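Local coordinates for flagellar protein FlgA (Thermotoga maritima, PDB 3FRN) that probably acts in the periplasm as a chaperone for assembly of the flagellar basal-body P-ring, at residues 42-47 against 93-98; 139-144 against 169-174. All coordinates share one frame; numbering follows the deposited sequence.

Contact 1: residues 42-47 against 93-98; sequences EYLVTR and EAFVVK
The side chains of Tyr-43 and Val-96 run alongside each other in the same direction, with CG1 of Val-96 set over the centre of the Tyr-43 ring, 3.7 Å from its centroid and 6° off the ring normal, a CH-pi contact. The other methyl, Val-96 CG2, reaches Tyr-43 CE2 at 3.3 Å. Tyr-43 OH, beyond the valine, is hydrogen-bonded to Ile-36 O and Leu-38 N. Replacing Tyr-43 by an alanine would probably leave both Val-96 methyls without their aromatic partner and open a gap beside strand 35-37. Beneath these side chains the backbones form a single beta bridge: Val-96 N donates to Glu-42 O (2.9 Å), and Leu-44 N to Val-96 O (2.9 Å). It joins strand 42-45, an edge strand of the three-stranded N-terminal sheet, to strand 93-101 of the HotDog-like region. Water 2 extends the link, donating to Leu-44 O and Val-97 O and accepting from Thr-46 N. On the Phe-95 side, Glu-42 CG, anti to its backbone N (chi1 -153°), comes obliquely to the ring, 3.5 Å from Phe-95 CE1. A bend at chi2 precedes the carboxylate, which pairs with Arg-66. Leu-44 slants across Phe-95, CD1 to CD1 at 3.9 Å, and its CB packs against Val-97 CG1.

Contact 2: residues 139-144 against 169-174; sequences LRKERN and NVFEIY
Lys-141 and Phe-171 form the tightly packed part of this contact. CB of the lysine sits over the centre of the phenyl ring, 3.7 Å from the centroid and 12° off its normal, in a CH-pi contact. Leu-139 CB adds an apolar touch at Phe-171 CE2, 4.0 Å away. The lysine chain runs on extended, and its NZ is bonded to Lys-90 O. Beside the ring, Asn-169 OD1 is gripped from opposite faces of its amide plane, by Lys-141 N (3.2 Å) and by Phe-171 N (3.0 Å), the latter bond closing an Asx turn. Chi1 sets CG of Asn-169 anti to the backbone N (-173°), and a second torsion near 0° turns OD1 toward the two N-H groups. A backbone bond of 2.7 Å from Val-170 N to Lys-141 O ties the segments together next to it. The other side is looser and wetter. Asn-169 ND2 donates to Glu-172 OE2 and to water 3, which in turn donates to Leu-139 O, while Arg-140 NE donates to water 4. Glu-142 crosses Asn-169 at about a right angle, its OE2 3.4 Å from Asn-169 CB, a touch rather than a polar bond. Glu-142 and Asn-169 make an antiparallel non-hydrogen-bonded pair where strand 163-169 leaves the long strand 132-148; Leu-139 also packs on Ile-83 and Ala-87 of helix 74-87, and Phe-171 O accepts from Asn-120 ND2.

Both contacts reach the same antiparallel sheet, in which strands 93-101 and 132-148 are neighbours; their centres lie 16 Å apart, and Glu-93 N probably bonds to Arg-140 O at 2.7 Å where they meet. Contact 1 is buried and mostly apolar, with a backbone bridge joining the N-terminal sheet to the HotDog-like strand. Contact 2 lies at the surface, near the spatial centre of the elongated molecule, where the long strand leads from the HotDog-like range toward the SAF range, and a side-chain amide does much of the bonding. Each has a CH-pi contact, but an aliphatic valine supplies it in contact 1 and the stem of a charged lysine in contact 2.

Contact 1: residues 42-47 against 93-98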
# COMPACT_ATOMS: atom_id res chain seq x y z
N GLU A 42 12.57 -12.11 -7.81
CA GLU A 42 12.28 -12.70 -6.51
C GLU A 42 11.04 -13.57 -6.61
O GLU A 42 10.06 -13.17 -7.21
CB GLU A 42 12.02 -11.61 -5.49
CG GLU A 42 12.34 -12.01 -4.06
CD GLU A 42 13.77 -11.71 -3.66
OE1 GLU A 42 14.54 -11.19 -4.50
OE2 GLU A 42 14.13 -12.00 -2.50
N TYR A 43 11.09 -14.75 -6.00
CA TYR A 43 9.99 -15.69 -6.07
C TYR A 43 9.41 -15.95 -4.69
O TYR A 43 10.11 -15.91 -3.69
CB TYR A 43 10.45 -17.03 -6.68
CG TYR A 43 10.73 -16.94 -8.17
CD1 TYR A 43 11.82 -16.21 -8.65
CD2 TYR A 43 9.92 -17.58 -9.07
CE1 TYR A 43 12.05 -16.11 -10.00
CE2 TYR A 43 10.15 -17.49 -10.44
CZ TYR A 43 11.22 -16.74 -10.89
OH TYR A 43 11.47 -16.65 -12.23
N LEU A 44 8.11 -16.22 -4.64
CA LEU A 44 7.48 -16.58 -3.39
C LEU A 44 6.70 -17.84 -3.62
O LEU A 44 5.70 -17.81 -4.34
CB LEU A 44 6.55 -15.46 -2.95
CG LEU A 44 6.37 -15.12 -1.48
CD1 LEU A 44 7.66 -14.56 -0.88
CD2 LEU A 44 5.25 -14.11 -1.37
N VAL A 45 7.17 -18.96 -3.08
CA VAL A 45 6.44 -20.22 -3.21
C VAL A 45 5.37 -20.27 -2.13
O VAL A 45 5.67 -20.31 -0.94
CB VAL A 45 7.34 -21.45 -3.07
CG1 VAL A 45 6.51 -22.73 -3.16
CG2 VAL A 45 8.41 -21.47 -4.13
N THR A 46 4.11 -20.28 -2.57
CA THR A 46 2.98 -20.25 -1.65
C THR A 46 2.40 -21.64 -1.39
O THR A 46 2.69 -22.59 -2.13
CB THR A 46 1.86 -19.38 -2.22
OG1 THR A 46 1.48 -19.87 -3.51
CG2 THR A 46 2.32 -17.94 -2.34
N ARG A 47 1.57 -21.74 -0.35
CA ARG A 47 0.87 -22.97 -0.01
C ARG A 47 -0.17 -23.33 -1.06
O ARG A 47 -0.45 -24.51 -1.29
CB ARG A 47 0.17 -22.84 1.35
CG ARG A 47 1.09 -22.54 2.50
CD ARG A 47 2.16 -23.59 2.61
NE ARG A 47 3.08 -23.31 3.70
CZ ARG A 47 3.04 -23.92 4.88
NH1 ARG A 47 3.93 -23.59 5.81
NH2 ARG A 47 2.13 -24.84 5.14
N GLU A 93 7.57 -3.59 -4.26
CA GLU A 93 8.19 -4.90 -4.38
C GLU A 93 7.25 -5.77 -5.21
O GLU A 93 6.03 -5.62 -5.11
CB GLU A 93 8.41 -5.53 -3.01
CG GLU A 93 9.59 -4.98 -2.23
CD GLU A 93 9.95 -5.84 -1.01
OE1 GLU A 93 11.13 -6.24 -0.90
OE2 GLU A 93 9.06 -6.12 -0.17
N ALA A 94 7.83 -6.65 -6.02
CA ALA A 94 7.06 -7.69 -6.72
C ALA A 94 7.70 -9.08 -6.56
O ALA A 94 8.92 -9.23 -6.57
CB ALA A 94 6.86 -7.34 -8.20
N PHE A 95 6.84 -10.08 -6.39
CA PHE A 95 7.25 -11.45 -6.14
C PHE A 95 6.51 -12.32 -7.14
O PHE A 95 5.29 -12.21 -7.26
CB PHE A 95 6.82 -11.90 -4.73
CG PHE A 95 7.55 -11.20 -3.63
CD1 PHE A 95 8.81 -11.62 -3.24
CD2 PHE A 95 6.98 -10.10 -2.99
CE1 PHE A 95 9.50 -10.96 -2.22
CE2 PHE A 95 7.66 -9.44 -1.98
CZ PHE A 95 8.93 -9.87 -1.60
N VAL A 96 7.23 -13.17 -7.86
CA VAL A 96 6.51 -14.09 -8.73
C VAL A 96 5.95 -15.26 -7.92
O VAL A 96 6.67 -15.85 -7.09
CB VAL A 96 7.30 -14.46 -10.04
CG1 VAL A 96 8.76 -13.91 -10.06
CG2 VAL A 96 7.24 -15.93 -10.32
N VAL A 97 4.67 -15.57 -8.12
CA VAL A 97 3.99 -16.58 -7.30
C VAL A 97 3.49 -17.77 -8.14
O VAL A 97 3.06 -18.78 -7.59
CB VAL A 97 2.81 -16.00 -6.46
CG1 VAL A 97 3.31 -15.19 -5.25
CG2 VAL A 97 1.84 -15.19 -7.34
N LYS A 98 3.53 -17.61 -9.46
CA LYS A 98 3.20 -18.66 -10.40
C LYS A 98 3.98 -18.33 -11.67
O LYS A 98 4.12 -17.16 -12.02
CB LYS A 98 1.70 -18.66 -10.68
CG LYS A 98 0.99 -20.01 -10.49
CD LYS A 98 -0.51 -19.95 -10.82
CE LYS A 98 -1.36 -19.27 -9.73
NZ LYS A 98 -1.40 -17.77 -9.80
O HOH W 1 10.82 -9.77 -8.40
O HOH W 2 3.79 -19.30 -5.29

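Contact 2: residues 139-144 against 169-174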
# COMPACT_ATOMS: atom_id res chain seq x y z
N LEU A 139 2.17 -7.84 -6.07
CA LEU A 139 2.74 -6.54 -5.76
C LEU A 139 2.56 -6.19 -4.29
O LEU A 139 1.47 -6.34 -3.73
CB LEU A 139 2.09 -5.47 -6.64
CG LEU A 139 2.73 -5.10 -7.98
CD1 LEU A 139 2.76 -6.28 -8.95
CD2 LEU A 139 2.00 -3.92 -8.60
N ARG A 140 3.63 -5.70 -3.67
CA ARG A 140 3.62 -5.28 -2.27
C ARG A 140 4.29 -3.92 -2.12
O ARG A 140 5.33 -3.67 -2.73
CB ARG A 140 4.40 -6.26 -1.39
CG ARG A 140 3.66 -7.54 -1.05
CD ARG A 140 4.51 -8.40 -0.13
NE ARG A 140 3.79 -9.59 0.35
CZ ARG A 140 4.36 -10.61 0.98
NH1 ARG A 140 5.67 -10.61 1.22
NH2 ARG A 140 3.62 -11.64 1.38
N LYS A 141 3.69 -3.06 -1.31
CA LYS A 141 4.35 -1.84 -0.87
C LYS A 141 4.23 -1.78 0.65
O LYS A 141 3.20 -1.37 1.20
CB LYS A 141 3.73 -0.60 -1.51
CG LYS A 141 4.56 0.66 -1.33
CD LYS A 141 3.96 1.80 -2.13
CE LYS A 141 5.01 2.86 -2.42
NZ LYS A 141 4.57 3.77 -3.52
N GLU A 142 5.29 -2.22 1.32
CA GLU A 142 5.31 -2.31 2.77
C GLU A 142 5.93 -1.04 3.33
O GLU A 142 7.04 -0.68 2.96
CB GLU A 142 6.11 -3.54 3.20
CG GLU A 142 5.67 -4.14 4.54
CD GLU A 142 4.42 -5.01 4.44
OE1 GLU A 142 3.86 -5.35 5.51
OE2 GLU A 142 4.01 -5.35 3.31
N ARG A 143 5.20 -0.35 4.20
CA ARG A 143 5.65 0.93 4.74
C ARG A 143 5.18 1.11 6.17
O ARG A 143 4.28 0.41 6.63
CB ARG A 143 5.11 2.08 3.88
CG ARG A 143 6.18 3.03 3.35
CD ARG A 143 6.86 2.44 2.12
NE ARG A 143 8.05 3.18 1.71
CZ ARG A 143 9.25 3.09 2.28
NH1 ARG A 143 10.26 3.81 1.81
NH2 ARG A 143 9.45 2.28 3.32
N ASN A 144 5.79 2.05 6.89
CA ASN A 144 5.33 2.41 8.22
C ASN A 144 4.18 3.40 8.17
O ASN A 144 4.33 4.52 7.69
CB ASN A 144 6.48 2.97 9.06
CG ASN A 144 7.36 1.87 9.63
OD1 ASN A 144 7.03 1.25 10.64
ND2 ASN A 144 8.50 1.64 8.99
N ASN A 169 1.20 -3.30 4.66
CA ASN A 169 1.10 -3.32 3.21
C ASN A 169 0.11 -2.27 2.73
O ASN A 169 -1.10 -2.41 2.90
CB ASN A 169 0.70 -4.72 2.69
CG ASN A 169 0.76 -4.84 1.16
OD1 ASN A 169 1.12 -3.90 0.44
ND2 ASN A 169 0.41 -6.02 0.67
N VAL A 170 0.65 -1.22 2.13
CA VAL A 170 -0.13 -0.09 1.62
C VAL A 170 -1.09 -0.52 0.52
O VAL A 170 -2.11 0.12 0.29
CB VAL A 170 0.81 1.06 1.15
CG1 VAL A 170 0.01 2.25 0.57
CG2 VAL A 170 1.71 1.52 2.29
N PHE A 171 -0.79 -1.63 -0.15
CA PHE A 171 -1.65 -2.12 -1.23
C PHE A 171 -2.83 -2.94 -0.71
O PHE A 171 -3.66 -3.40 -1.49
CB PHE A 171 -0.85 -2.93 -2.25
CG PHE A 171 0.08 -2.11 -3.10
CD1 PHE A 171 -0.02 -0.72 -3.15
CD2 PHE A 171 1.04 -2.73 -3.87
CE1 PHE A 171 0.84 0.02 -3.93
CE2 PHE A 171 1.90 -1.99 -4.66
CZ PHE A 171 1.80 -0.61 -4.69
N GLU A 172 -2.88 -3.13 0.61
CA GLU A 172 -3.98 -3.81 1.28
C GLU A 172 -4.67 -2.89 2.28
O GLU A 172 -5.34 -3.34 3.21
CB GLU A 172 -3.47 -5.07 1.99
CG GLU A 172 -3.38 -6.31 1.09
CD GLU A 172 -2.61 -7.46 1.73
OE1 GLU A 172 -3.22 -8.52 2.00
OE2 GLU A 172 -1.39 -7.31 1.96
N ILE A 173 -4.49 -1.58 2.10
CA ILE A 173 -5.18 -0.56 2.87
C ILE A 173 -6.20 0.14 1.98
O ILE A 173 -5.88 0.56 0.85
CB ILE A 173 -4.17 0.48 3.44
CG1 ILE A 173 -3.29 -0.16 4.51
CG2 ILE A 173 -4.90 1.71 4.00
CD1 ILE A 173 -2.06 0.67 4.88
N TYR A 174 -7.44 0.24 2.46
CA TYR A 174 -8.49 0.96 1.74
C TYR A 174 -8.47 2.43 2.13
O TYR A 174 -8.79 2.78 3.27
CB TYR A 174 -9.87 0.35 2.02
CG TYR A 174 -10.20 -0.81 1.10
CD1 TYR A 174 -9.56 -2.04 1.23
CD2 TYR A 174 -11.16 -0.66 0.10
CE1 TYR A 174 -9.87 -3.10 0.39
CE2 TYR A 174 -11.47 -1.72 -0.75
CZ TYR A 174 -10.82 -2.93 -0.60
OH TYR A 174 -11.13 -3.98 -1.44
O HOH W 3 -0.08 -7.14 -2.00
O HOH W 4 0.71 -8.94 -0.23